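Local coordinates for penicillin-binding protein PbpB (Mycobacterium tuberculosis, PDB 6KGU) that synthesises cross-linked peptidoglycan from lipid intermediates during cell wall biogenesis and is the target of penicillin and other beta-lactam antibiotics, here aztreonam, at residues S277-E281 with V434-T438; M313-G319 with L557-T562; Q444-V450 with Q471-T476. All blocks are in the same frame, centred on the assembly; numbering follows the deposited sequence.

In the fold
Interactions 1 and 3 join elements of the transpeptidase domain; interaction 2 lays the C-terminal residues 557-562 along 313-319 of the same domain. Interactions 1 and 3 share helix 436-445: interaction 1 ties its N-terminal end to helix 272-281, interaction 3 joins its C-terminal end to strand 473-483, and Ile-280 touches Met-445 between them. Interaction 3 is the most buried and reaches the aztreonam pocket; its apolar packing is joined by a backbone hydrogen bond and a glutamine-arginine cluster. Interaction 1, partly buried, centres on one carboxylate. Interaction 2, farthest from the chain's centre, relies on backbone carbonyls, and Leu-557 and Thr-318 bring it against 444-450.

Interaction 1: S277-E281 with V434-T438; sequences SAVIE and VSAQT
Residues 277-281 form the last turn of helix 272-281, closed by Glu-281 N to Ser-277 O at 2.8 Å. They meet the start of helix 436-445, where Val-434 and Ser-435 are extended (phi/psi -140/169 and -70/164) and the chain turns helical at Ala-436. The nearest CA atoms are those of Glu-281 and Thr-438, 5.6 Å apart. Glu-281 carries the polar part of the contact. With chi1 t and chi2 p its side chain folds across to the other segment, and Glu-281 OE1 accepts two hydrogen bonds: from Thr-438 OG1 at 2.7 Å and from Ser-435 N at 2.9 Å, the latter almost straight (172°). Glu-281 OE1 also lies 3.3 Å from Val-434 CB. Ser-435 is the N-cap of helix 436-445: its side chain, chi1 p, brings Ser-435 OG to 3.0 Å from Thr-438 N and accepts that amide's hydrogen bond. The C-terminal turn of one helix is thereby docked on the capped N-terminus of another within the penicillin-binding transpeptidase domain, as structural packing away from the active site. Beside the polar group, Thr-438, chi1 m, turns CG2 to 3.7 Å from Ile-280 CG2 and 3.8 Å from Ser-277 O. Val-434 CG1 approaches Ser-277 CB at 4.0 Å. Ser-277 OG bonds instead within its own helix, to the carbonyl oxygen of Ile-273. Helix 390-401 borders the junction through Ile-400, which touches both Ser-277 and Val-434, and the Ile-280 side chain also touches Thr-441 and Met-445, further along helix 436-445.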
ATOM      1  N   SER A 277      10.965   7.992 -11.839  1.00 23.05           N
ATOM      2  CA  SER A 277      11.371   6.814 -12.592  1.00 30.10           C
ATOM      3  C   SER A 277      11.445   7.116 -14.079  1.00 31.40           C
ATOM      4  O   SER A 277      12.378   6.686 -14.763  1.00 33.54           O
ATOM      5  CB  SER A 277      10.376   5.676 -12.334  1.00 30.13           C
ATOM      6  OG  SER A 277      10.340   5.337 -10.956  1.00 30.27           O
ATOM      7  N   ALA A 278      10.470   7.854 -14.596  1.00 26.59           N
ATOM      8  CA  ALA A 278      10.463   8.151 -16.022  1.00 27.39           C
ATOM      9  C   ALA A 278      11.652   9.022 -16.409  1.00 33.27           C
ATOM     10  O   ALA A 278      12.359   8.724 -17.381  1.00 32.54           O
ATOM     11  CB  ALA A 278       9.144   8.815 -16.408  1.00 24.96           C
ATOM     12  N   VAL A 279      11.902  10.093 -15.651  1.00 29.79           N
ATOM     13  CA  VAL A 279      12.963  11.013 -16.044  1.00 25.79           C
ATOM     14  C   VAL A 279      14.330  10.329 -15.966  1.00 30.07           C
ATOM     15  O   VAL A 279      15.214  10.606 -16.785  1.00 35.99           O
ATOM     16  CB  VAL A 279      12.877  12.309 -15.196  1.00 35.83           C
ATOM     17  CG1 VAL A 279      13.761  12.253 -13.966  1.00 28.98           C
ATOM     18  CG2 VAL A 279      13.212  13.539 -16.029  1.00 33.56           C
ATOM     19  N   ILE A 280      14.532   9.407 -15.020  1.00 31.99           N
ATOM     20  CA  ILE A 280      15.802   8.685 -14.961  1.00 26.12           C
ATOM     21  C   ILE A 280      15.876   7.628 -16.061  1.00 32.07           C
ATOM     22  O   ILE A 280      16.898   7.495 -16.748  1.00 27.24           O
ATOM     23  CB  ILE A 280      16.009   8.049 -13.567  1.00 32.70           C
ATOM     24  CG1 ILE A 280      16.095   9.122 -12.477  1.00 30.24           C
ATOM     25  CG2 ILE A 280      17.236   7.121 -13.566  1.00 28.96           C
ATOM     26  CD1 ILE A 280      17.303  10.050 -12.604  1.00 31.19           C
ATOM     27  N   GLU A 281      14.786   6.864 -16.247  1.00 28.92           N
ATOM     28  CA  GLU A 281      14.803   5.742 -17.192  1.00 29.30           C
ATOM     29  C   GLU A 281      15.066   6.206 -18.620  1.00 34.66           C
ATOM     30  O   GLU A 281      15.752   5.523 -19.391  1.00 29.27           O
ATOM     31  CB  GLU A 281      13.482   4.969 -17.142  1.00 23.80           C
ATOM     32  CG  GLU A 281      13.326   3.896 -18.224  1.00 29.81           C
ATOM     33  CD  GLU A 281      14.090   2.603 -17.941  1.00 34.55           C
ATOM     34  OE1 GLU A 281      14.717   2.477 -16.869  1.00 32.89           O
ATOM     35  OE2 GLU A 281      14.049   1.696 -18.803  1.00 39.93           O
ATOM     36  N   VAL A 434      11.052  -0.276 -15.217  1.00 30.97           N
ATOM     37  CA  VAL A 434      12.287   0.440 -15.505  1.00 33.66           C
ATOM     38  C   VAL A 434      13.425  -0.555 -15.341  1.00 33.19           C
ATOM     39  O   VAL A 434      13.240  -1.649 -14.806  1.00 30.58           O
ATOM     40  CB  VAL A 434      12.504   1.654 -14.576  1.00 29.94           C
ATOM     41  CG1 VAL A 434      11.410   2.686 -14.762  1.00 30.09           C
ATOM     42  CG2 VAL A 434      12.608   1.180 -13.117  1.00 26.00           C
ATOM     43  N   SER A 435      14.622  -0.160 -15.785  1.00 32.23           N
ATOM     44  CA  SER A 435      15.763  -1.057 -15.657  1.00 26.64           C
ATOM     45  C   SER A 435      16.172  -1.202 -14.191  1.00 31.93           C
ATOM     46  O   SER A 435      15.784  -0.407 -13.323  1.00 29.64           O
ATOM     47  CB  SER A 435      16.959  -0.552 -16.477  1.00 33.79           C
ATOM     48  OG  SER A 435      17.554   0.602 -15.888  1.00 31.20           O
ATOM     49  N   ALA A 436      16.974  -2.241 -13.920  1.00 30.86           N
ATOM     50  CA  ALA A 436      17.527  -2.400 -12.575  1.00 28.96           C
ATOM     51  C   ALA A 436      18.328  -1.173 -12.174  1.00 34.67           C
ATOM     52  O   ALA A 436      18.231  -0.697 -11.034  1.00 32.39           O
ATOM     53  CB  ALA A 436      18.393  -3.655 -12.498  1.00 30.70           C
ATOM     54  N   GLN A 437      19.099  -0.616 -13.118  1.00 34.82           N
ATOM     55  CA  GLN A 437      19.941   0.537 -12.846  1.00 31.72           C
ATOM     56  C   GLN A 437      19.105   1.760 -12.481  1.00 29.61           C
ATOM     57  O   GLN A 437      19.471   2.525 -11.587  1.00 30.45           O
ATOM     58  CB  GLN A 437      20.847   0.810 -14.056  1.00 32.89           C
ATOM     59  CG  GLN A 437      21.516   2.176 -14.014  1.00 36.93           C
ATOM     60  CD  GLN A 437      22.609   2.254 -12.946  1.00 49.89           C
ATOM     61  OE1 GLN A 437      22.976   3.339 -12.513  1.00 58.48           O
ATOM     62  NE2 GLN A 437      23.084   1.115 -12.494  1.00 50.76           N
ATOM     63  N   THR A 438      18.003   1.964 -13.209  1.00 33.08           N
ATOM     64  CA  THR A 438      17.085   3.048 -12.874  1.00 30.71           C
ATOM     65  C   THR A 438      16.479   2.834 -11.492  1.00 27.82           C
ATOM     66  O   THR A 438      16.496   3.741 -10.645  1.00 29.42           O
ATOM     67  CB  THR A 438      15.983   3.149 -13.929  1.00 30.62           C
ATOM     68  OG1 THR A 438      16.540   3.567 -15.173  1.00 27.58           O
ATOM     69  CG2 THR A 438      14.920   4.176 -13.505  1.00 26.25           C
TER

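Interaction 2: M313-G319 with L557-T562; sequences MPYTTTG and LVLQAT
Pro-314 lays its ring on the C-terminal residues, CB 4.2 Å from Ala-561 CB and CG 3.6 Å from Thr-562 O. It is the centre of an inverse gamma turn (phi/psi -80/58), closed by a weak bond from Tyr-315 N to Met-313 O at 2.9 Å. Residues 314-316 run antiparallel to 559-561 in a single bridge, Tyr-315 and Gln-560 forming a non-hydrogen-bonded pair (CA-CA 4.4 Å): Ala-561 N donates to Pro-314 O at 2.9 Å, and Thr-316 N to Leu-559 O at 3.0 Å. Leu-559 O also takes CA-H...O contacts from Tyr-315 CA (3.4 Å) and Gly-319 CA (3.2 Å), where a CB would clash. Thr-316, chi1 p, is the N-cap of helix 317-323: Thr-316 OG1 accepts from Gly-319 N at 2.9 Å and donates to Val-558 O at 2.7 Å. Gln-560 OE1 lies at the edge of the Tyr-315 ring; a water 3.1 Å from Tyr-315 OH, itself bonded to Trp-308, donates to Gln-560 OE1 at 3.3 Å. Away from the annotated sites, this holds the C-terminal residues to the transpeptidase domain at the capped start of helix 317-323, where Leu-559 and Gln-560 touch Lys-323, and Thr-317 and Thr-318 touch Met-445 of helix 436-445.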
ATOM      1  N   MET A 313      15.200  28.376  -6.791  1.00 35.45           N
ATOM      2  CA  MET A 313      16.064  27.600  -5.916  1.00 36.36           C
ATOM      3  C   MET A 313      16.885  26.588  -6.705  1.00 36.83           C
ATOM      4  O   MET A 313      16.350  25.904  -7.586  1.00 31.61           O
ATOM      5  CB  MET A 313      15.241  26.854  -4.864  1.00 34.11           C
ATOM      6  CG  MET A 313      14.667  27.745  -3.768  1.00 41.53           C
ATOM      7  SD  MET A 313      15.956  28.300  -2.636  1.00 50.90           S
ATOM      8  CE  MET A 313      16.410  29.846  -3.351  1.00 39.80           C
ATOM      9  N   PRO A 314      18.201  26.447  -6.377  1.00 33.71           N
ATOM     10  CA  PRO A 314      19.056  25.422  -7.006  1.00 35.26           C
ATOM     11  C   PRO A 314      18.851  24.037  -6.393  1.00 33.95           C
ATOM     12  O   PRO A 314      19.780  23.419  -5.865  1.00 30.10           O
ATOM     13  CB  PRO A 314      20.464  25.975  -6.751  1.00 30.38           C
ATOM     14  CG  PRO A 314      20.326  26.656  -5.384  1.00 32.25           C
ATOM     15  CD  PRO A 314      18.921  27.232  -5.357  1.00 34.47           C
ATOM     16  N   TYR A 315      17.607  23.547  -6.430  1.00 31.96           N
ATOM     17  CA  TYR A 315      17.352  22.174  -6.018  1.00 33.62           C
ATOM     18  C   TYR A 315      18.004  21.220  -7.010  1.00 33.34           C
ATOM     19  O   TYR A 315      17.958  21.433  -8.222  1.00 30.45           O
ATOM     20  CB  TYR A 315      15.845  21.890  -5.944  1.00 32.53           C
ATOM     21  CG  TYR A 315      15.087  22.764  -4.961  1.00 34.21           C
ATOM     22  CD1 TYR A 315      15.646  23.120  -3.737  1.00 37.55           C
ATOM     23  CD2 TYR A 315      13.816  23.238  -5.264  1.00 34.88           C
ATOM     24  CE1 TYR A 315      14.953  23.931  -2.844  1.00 42.63           C
ATOM     25  CE2 TYR A 315      13.122  24.050  -4.382  1.00 36.80           C
ATOM     26  CZ  TYR A 315      13.694  24.393  -3.178  1.00 38.76           C
ATOM     27  OH  TYR A 315      13.000  25.201  -2.304  1.00 46.02           O
ATOM     28  N   THR A 316      18.623  20.170  -6.495  1.00 23.73           N
ATOM     29  CA  THR A 316      18.981  19.071  -7.369  1.00 24.73           C
ATOM     30  C   THR A 316      17.728  18.277  -7.724  1.00 29.89           C
ATOM     31  O   THR A 316      16.666  18.439  -7.122  1.00 30.72           O
ATOM     32  CB  THR A 316      19.994  18.135  -6.713  1.00 27.65           C
ATOM     33  OG1 THR A 316      19.431  17.609  -5.504  1.00 27.14           O
ATOM     34  CG2 THR A 316      21.319  18.870  -6.418  1.00 26.92           C
ATOM     35  N   THR A 317      17.864  17.400  -8.718  1.00 29.69           N
ATOM     36  CA  THR A 317      16.803  16.442  -9.000  1.00 29.18           C
ATOM     37  C   THR A 317      16.457  15.645  -7.745  1.00 31.73           C
ATOM     38  O   THR A 317      15.280  15.480  -7.396  1.00 27.80           O
ATOM     39  CB  THR A 317      17.247  15.536 -10.147  1.00 27.94           C
ATOM     40  OG1 THR A 317      17.326  16.326 -11.339  1.00 30.21           O
ATOM     41  CG2 THR A 317      16.289  14.388 -10.353  1.00 27.27           C
ATOM     42  N   THR A 318      17.482  15.173  -7.035  1.00 31.44           N
ATOM     43  CA  THR A 318      17.258  14.527  -5.738  1.00 30.10           C
ATOM     44  C   THR A 318      16.437  15.414  -4.807  1.00 29.25           C
ATOM     45  O   THR A 318      15.434  14.971  -4.234  1.00 30.37           O
ATOM     46  CB  THR A 318      18.611  14.160  -5.121  1.00 28.26           C
ATOM     47  OG1 THR A 318      19.186  13.096  -5.890  1.00 34.28           O
ATOM     48  CG2 THR A 318      18.472  13.707  -3.662  1.00 27.34           C
ATOM     49  N   GLY A 319      16.812  16.690  -4.694  1.00 26.03           N
ATOM     50  CA  GLY A 319      16.084  17.596  -3.827  1.00 25.62           C
ATOM     51  C   GLY A 319      14.654  17.863  -4.259  1.00 28.99           C
ATOM     52  O   GLY A 319      13.796  18.141  -3.420  1.00 30.68           O
ATOM     53  N   LEU A 557      23.221  13.135   1.207  1.00 44.47           N
ATOM     54  CA  LEU A 557      22.745  13.494  -0.123  1.00 36.74           C
ATOM     55  C   LEU A 557      22.559  15.001  -0.208  1.00 34.87           C
ATOM     56  O   LEU A 557      22.219  15.668   0.776  1.00 37.86           O
ATOM     57  CB  LEU A 557      21.427  12.776  -0.438  1.00 39.34           C
ATOM     58  CG  LEU A 557      21.371  11.237  -0.409  1.00 43.96           C
ATOM     59  CD1 LEU A 557      21.386  10.648   1.009  1.00 46.76           C
ATOM     60  CD2 LEU A 557      20.147  10.719  -1.140  1.00 38.59           C
ATOM     61  N   VAL A 558      22.783  15.549  -1.397  1.00 38.46           N
ATOM     62  CA  VAL A 558      22.607  16.976  -1.633  1.00 37.65           C
ATOM     63  C   VAL A 558      21.270  17.204  -2.324  1.00 39.63           C
ATOM     64  O   VAL A 558      21.060  16.769  -3.468  1.00 32.14           O
ATOM     65  CB  VAL A 558      23.757  17.568  -2.456  1.00 42.64           C
ATOM     66  CG1 VAL A 558      23.488  19.043  -2.686  1.00 37.95           C
ATOM     67  CG2 VAL A 558      25.094  17.351  -1.731  1.00 40.13           C
ATOM     68  N   LEU A 559      20.383  17.914  -1.631  1.00 33.13           N
ATOM     69  CA  LEU A 559      19.068  18.294  -2.127  1.00 31.75           C
ATOM     70  C   LEU A 559      19.039  19.707  -2.677  1.00 34.86           C
ATOM     71  O   LEU A 559      18.197  20.026  -3.529  1.00 27.42           O
ATOM     72  CB  LEU A 559      18.025  18.199  -1.004  1.00 29.27           C
ATOM     73  CG  LEU A 559      17.637  16.839  -0.399  1.00 34.23           C
ATOM     74  CD1 LEU A 559      18.815  16.143   0.290  1.00 32.66           C
ATOM     75  CD2 LEU A 559      16.467  17.026   0.590  1.00 30.99           C
ATOM     76  N   GLN A 560      19.941  20.552  -2.191  1.00 33.71           N
ATOM     77  CA  GLN A 560      19.972  21.963  -2.538  1.00 40.69           C
ATOM     78  C   GLN A 560      21.432  22.348  -2.706  1.00 40.75           C
ATOM     79  O   GLN A 560      22.234  22.143  -1.791  1.00 38.10           O
ATOM     80  CB  GLN A 560      19.303  22.788  -1.441  1.00 40.87           C
ATOM     81  CG  GLN A 560      19.061  24.229  -1.751  1.00 44.19           C
ATOM     82  CD  GLN A 560      18.394  24.939  -0.579  1.00 49.91           C
ATOM     83  OE1 GLN A 560      17.449  24.422   0.021  1.00 51.41           O
ATOM     84  NE2 GLN A 560      18.898  26.119  -0.239  1.00 50.04           N
ATOM     85  N   ALA A 561      21.773  22.866  -3.876  1.00 36.79           N
ATOM     86  CA  ALA A 561      23.139  23.236  -4.204  1.00 39.65           C
ATOM     87  C   ALA A 561      23.401  24.655  -3.695  1.00 42.41           C
ATOM     88  O   ALA A 561      22.665  25.168  -2.849  1.00 44.40           O
ATOM     89  CB  ALA A 561      23.358  23.097  -5.716  1.00 37.91           C
ATOM     90  N   THR A 562      24.438  25.304  -4.210  1.00 50.62           N
ATOM     91  CA  THR A 562      24.682  26.716  -3.925  1.00 53.58           C
ATOM     92  C   THR A 562      23.790  27.569  -4.822  1.00 42.92           C
ATOM     93  O   THR A 562      23.208  28.561  -4.379  1.00 54.25           O
ATOM     94  CB  THR A 562      26.174  27.092  -4.144  1.00 47.78           C
ATOM     95  OG1 THR A 562      27.006  26.253  -3.329  1.00 55.89           O
ATOM     96  CG2 THR A 562      26.435  28.557  -3.785  1.00 44.26           C
TER
HETATM   97  O   HOH W   1      14.273  24.973   0.552  1.00 54.11           O

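Interaction 3: Q444-V450 with Q471-T476; sequences QMLRAVV and QMAGKT. With AZR (2-({[(1Z)-1-(2-amino-1,3-thiazol-4-yl)-2-oxo-2-{[(2S,3S)-1-oxo-3-(sulfoamino)butan-2-yl]amino}ethylidene]amino}oxy)-2-methylpropanoic acid), chain B.
Gln-444, in helix 436-445, curls its side chain (chi1 m, chi2 m) so that Gln-444 NE2 donates to Gln-471 OE1 at 2.9 Å and Gln-444 OE1 accepts from Arg-447 NH1 at 2.8 Å. Residues 446-449 keep helical phi/psi without the regular bonds; Arg-447 N donates to Gln-444 O at 3.0 Å and Ala-448 N to Met-445 O at 2.9 Å. Leu-446 O accepts from Gly-474 N at 3.2 Å, and Leu-446 CB meets Ala-473 CB at 4.1 Å. Arg-447, its CA 4.2 Å from Ala-473 CA, lays one guanidinium face against Gln-471 OE1; a water joins its NE to Met-472 O. Val-449, chi1 t, sets CG2 3.2 Å from Gly-474 O; Val-450 CG2 is 4.4 Å from Met-472 CB. Residues 473-476, in strand conformation, end in Lys-475 and Thr-476, consistent with the KTG motif of penicillin-binding proteins. Thr-476 OG1 donates to AZR O33 at 2.6 Å and is hydrogen-bonded to Thr-461 OG1; Lys-475 bonds Ser-324 and touches Ser-269, by similarity the acylated serine. Strand 473-483 pairs antiparallel with 493-502, whose Phe-498 touches Val-450 and Thr-476, while Tyr-397 of helix 390-401 packs on Leu-446 and Lys-475.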
ATOM      1  N   GLN A 444      17.952   5.145  -4.227  1.00 29.85           N
ATOM      2  CA  GLN A 444      18.948   5.978  -3.559  1.00 31.25           C
ATOM      3  C   GLN A 444      18.461   7.414  -3.431  1.00 32.08           C
ATOM      4  O   GLN A 444      18.609   8.031  -2.370  1.00 32.08           O
ATOM      5  CB  GLN A 444      20.281   5.921  -4.317  1.00 33.53           C
ATOM      6  CG  GLN A 444      21.033   4.609  -4.112  1.00 37.48           C
ATOM      7  CD  GLN A 444      21.411   4.367  -2.647  1.00 36.15           C
ATOM      8  OE1 GLN A 444      21.832   5.279  -1.937  1.00 41.29           O
ATOM      9  NE2 GLN A 444      21.244   3.143  -2.199  1.00 34.18           N
ATOM     10  N   MET A 445      17.866   7.959  -4.502  1.00 26.35           N
ATOM     11  CA  MET A 445      17.320   9.312  -4.462  1.00 34.44           C
ATOM     12  C   MET A 445      16.306   9.470  -3.342  1.00 28.61           C
ATOM     13  O   MET A 445      16.314  10.471  -2.623  1.00 30.33           O
ATOM     14  CB  MET A 445      16.653   9.668  -5.799  1.00 30.78           C
ATOM     15  CG  MET A 445      17.512  10.426  -6.781  1.00 40.93           C
ATOM     16  SD  MET A 445      16.535  11.304  -8.028  1.00 38.75           S
ATOM     17  CE  MET A 445      15.561   9.961  -8.711  1.00 39.38           C
ATOM     18  N   LEU A 446      15.386   8.516  -3.213  1.00 29.37           N
ATOM     19  CA  LEU A 446      14.331   8.648  -2.213  1.00 31.07           C
ATOM     20  C   LEU A 446      14.852   8.472  -0.784  1.00 30.52           C
ATOM     21  O   LEU A 446      14.082   8.668   0.163  1.00 27.32           O
ATOM     22  CB  LEU A 446      13.199   7.646  -2.512  1.00 27.88           C
ATOM     23  CG  LEU A 446      12.428   7.901  -3.817  1.00 34.28           C
ATOM     24  CD1 LEU A 446      11.331   6.858  -4.028  1.00 32.23           C
ATOM     25  CD2 LEU A 446      11.837   9.314  -3.837  1.00 28.62           C
ATOM     26  N   ARG A 447      16.132   8.139  -0.608  1.00 25.20           N
ATOM     27  CA  ARG A 447      16.753   8.266   0.713  1.00 31.60           C
ATOM     28  C   ARG A 447      16.764   9.716   1.180  1.00 34.71           C
ATOM     29  O   ARG A 447      16.753   9.983   2.387  1.00 29.78           O
ATOM     30  CB  ARG A 447      18.189   7.725   0.702  1.00 30.03           C
ATOM     31  CG  ARG A 447      18.302   6.212   0.569  1.00 29.34           C
ATOM     32  CD  ARG A 447      19.775   5.783   0.464  1.00 35.16           C
ATOM     33  NE  ARG A 447      20.541   6.107   1.665  1.00 33.06           N
ATOM     34  CZ  ARG A 447      21.874   6.061   1.749  1.00 37.98           C
ATOM     35  NH1 ARG A 447      22.618   5.701   0.701  1.00 33.77           N
ATOM     36  NH2 ARG A 447      22.466   6.373   2.886  1.00 38.00           N
ATOM     37  N   ALA A 448      16.784  10.665   0.239  1.00 26.61           N
ATOM     38  CA  ALA A 448      16.799  12.076   0.612  1.00 29.87           C
ATOM     39  C   ALA A 448      15.544  12.479   1.378  1.00 30.95           C
ATOM     40  O   ALA A 448      15.590  13.395   2.209  1.00 29.66           O
ATOM     41  CB  ALA A 448      16.946  12.942  -0.641  1.00 32.56           C
ATOM     42  N   VAL A 449      14.419  11.811   1.116  1.00 27.78           N
ATOM     43  CA  VAL A 449      13.167  12.166   1.773  1.00 25.02           C
ATOM     44  C   VAL A 449      13.272  11.981   3.284  1.00 30.01           C
ATOM     45  O   VAL A 449      12.701  12.762   4.057  1.00 30.28           O
ATOM     46  CB  VAL A 449      12.017  11.337   1.171  1.00 28.68           C
ATOM     47  CG1 VAL A 449      10.766  11.380   2.077  1.00 30.78           C
ATOM     48  CG2 VAL A 449      11.692  11.826  -0.256  1.00 26.57           C
ATOM     49  N   VAL A 450      14.016  10.974   3.738  1.00 28.64           N
ATOM     50  CA  VAL A 450      14.107  10.692   5.168  1.00 33.80           C
ATOM     51  C   VAL A 450      15.380  11.259   5.778  1.00 36.12           C
ATOM     52  O   VAL A 450      15.674  10.989   6.947  1.00 32.66           O
ATOM     53  CB  VAL A 450      13.992   9.185   5.456  1.00 30.80           C
ATOM     54  CG1 VAL A 450      12.709   8.631   4.844  1.00 36.71           C
ATOM     55  CG2 VAL A 450      15.214   8.444   4.920  1.00 30.00           C
ATOM     56  N   GLN A 471      19.529   2.188   5.292  1.00 28.81           N
ATOM     57  CA  GLN A 471      19.218   3.006   4.115  1.00 31.31           C
ATOM     58  C   GLN A 471      17.707   2.991   3.833  1.00 26.54           C
ATOM     59  O   GLN A 471      17.232   2.481   2.819  1.00 33.23           O
ATOM     60  CB  GLN A 471      20.000   2.509   2.902  1.00 32.25           C
ATOM     61  CG  GLN A 471      21.519   2.641   2.996  1.00 31.52           C
ATOM     62  CD  GLN A 471      22.218   2.447   1.649  1.00 36.65           C
ATOM     63  OE1 GLN A 471      21.628   2.655   0.586  1.00 34.42           O
ATOM     64  NE2 GLN A 471      23.490   2.066   1.696  1.00 36.29           N
ATOM     65  N   MET A 472      16.938   3.570   4.751  1.00 31.67           N
ATOM     66  CA  MET A 472      15.513   3.709   4.485  1.00 26.24           C
ATOM     67  C   MET A 472      15.302   4.694   3.340  1.00 28.42           C
ATOM     68  O   MET A 472      16.093   5.621   3.131  1.00 25.31           O
ATOM     69  CB  MET A 472      14.756   4.176   5.727  1.00 30.34           C
ATOM     70  CG  MET A 472      14.749   3.154   6.900  1.00 26.74           C
ATOM     71  SD  MET A 472      14.188   1.505   6.421  1.00 31.16           S
ATOM     72  CE  MET A 472      14.575   0.605   7.926  1.00 30.29           C
ATOM     73  N   ALA A 473      14.240   4.462   2.573  1.00 27.34           N
ATOM     74  CA  ALA A 473      13.906   5.308   1.430  1.00 29.35           C
ATOM     75  C   ALA A 473      12.396   5.321   1.269  1.00 30.96           C
ATOM     76  O   ALA A 473      11.753   4.287   1.454  1.00 28.99           O
ATOM     77  CB  ALA A 473      14.567   4.798   0.141  1.00 24.94           C
ATOM     78  N   GLY A 474      11.843   6.478   0.912  1.00 32.98           N
ATOM     79  CA  GLY A 474      10.401   6.605   0.816  1.00 32.82           C
ATOM     80  C   GLY A 474       9.960   7.943   0.249  1.00 30.78           C
ATOM     81  O   GLY A 474      10.760   8.718  -0.276  1.00 29.05           O
ATOM     82  N   LYS A 475       8.655   8.197   0.357  1.00 25.39           N
ATOM     83  CA  LYS A 475       8.060   9.420  -0.150  1.00 26.75           C
ATOM     84  C   LYS A 475       6.802   9.724   0.651  1.00 27.35           C
ATOM     85  O   LYS A 475       5.975   8.835   0.877  1.00 27.64           O
ATOM     86  CB  LYS A 475       7.720   9.304  -1.646  1.00 26.54           C
ATOM     87  CG  LYS A 475       7.146  10.582  -2.260  1.00 28.46           C
ATOM     88  CD  LYS A 475       8.230  11.657  -2.359  1.00 28.93           C
ATOM     89  CE  LYS A 475       7.652  12.996  -2.758  1.00 29.71           C
ATOM     90  NZ  LYS A 475       7.023  13.721  -1.610  1.00 24.41           N
ATOM     91  N   THR A 476       6.663  10.990   1.052  1.00 26.96           N
ATOM     92  CA  THR A 476       5.504  11.522   1.755  1.00 27.98           C
ATOM     93  C   THR A 476       4.450  11.992   0.764  1.00 32.63           C
ATOM     94  O   THR A 476       4.767  12.361  -0.371  1.00 32.53           O
ATOM     95  CB  THR A 476       5.912  12.714   2.624  1.00 28.40           C
ATOM     96  OG1 THR A 476       6.804  13.547   1.867  1.00 29.93           O
ATOM     97  CG2 THR A 476       6.600  12.260   3.934  1.00 23.62           C
TER
HETATM   98  C7  AZR B 701       3.452  19.461  -0.574  1.00 36.47           C
HETATM   99  S8  AZR B 701      -3.007  16.537  -5.221  1.00 64.23           S
HETATM  100  O9  AZR B 701       1.783  15.465  -1.753  1.00 31.29           O
HETATM  101  O10 AZR B 701       0.893  19.643  -3.743  1.00 42.19           O
HETATM  102  O11 AZR B 701      -0.622  20.471  -1.110  1.00 47.11           O
HETATM  103  N12 AZR B 701       4.259  17.123  -0.704  1.00 32.34           N
HETATM  104  N13 AZR B 701       0.947  18.085  -2.081  1.00 34.59           N
HETATM  105  N14 AZR B 701      -1.651  19.775  -1.810  1.00 46.91           N
HETATM  106  N15 AZR B 701      -3.423  18.081  -3.186  1.00 49.67           N
HETATM  107  N16 AZR B 701      -5.330  16.911  -3.914  1.00 45.76           N
HETATM  108  S17 AZR B 701       4.668  16.455   0.687  1.00 34.08           S
HETATM  109  C18 AZR B 701       3.085  18.007  -0.814  1.00 32.77           C
HETATM  110  C19 AZR B 701       2.371  17.772  -2.156  1.00 36.57           C
HETATM  111  C20 AZR B 701       2.441  16.242  -2.397  1.00 34.25           C
HETATM  112  C21 AZR B 701       0.321  18.936  -2.915  1.00 45.67           C
HETATM  113  C22 AZR B 701      -1.152  19.012  -2.708  1.00 49.18           C
HETATM  114  C23 AZR B 701      -1.112  21.288  -0.069  1.00 55.36           C
HETATM  115  C24 AZR B 701      -2.076  18.172  -3.512  1.00 46.61           C
HETATM  116  C25 AZR B 701      -1.675  17.423  -4.572  1.00 45.57           C
HETATM  117  C26 AZR B 701      -4.035  17.245  -3.999  1.00 48.50           C
HETATM  118  C27 AZR B 701      -1.618  20.344   1.007  1.00 52.32           C
HETATM  119  C28 AZR B 701      -0.006  22.185   0.460  1.00 53.23           C
HETATM  120  C29 AZR B 701      -2.249  22.137  -0.631  1.00 48.12           C
HETATM  121  O30 AZR B 701      -2.415  22.335  -1.815  1.00 54.18           O
HETATM  122  O31 AZR B 701      -2.991  22.662   0.295  1.00 56.48           O
HETATM  123  O32 AZR B 701       5.196  17.466   1.527  1.00 36.19           O
HETATM  124  O33 AZR B 701       5.874  15.519   0.373  1.00 32.28           O
HETATM  125  O34 AZR B 701       3.599  15.626   1.106  1.00 37.19           O
HETATM  126  O   HOH W   2      18.553   6.525   4.008  1.00 29.37           O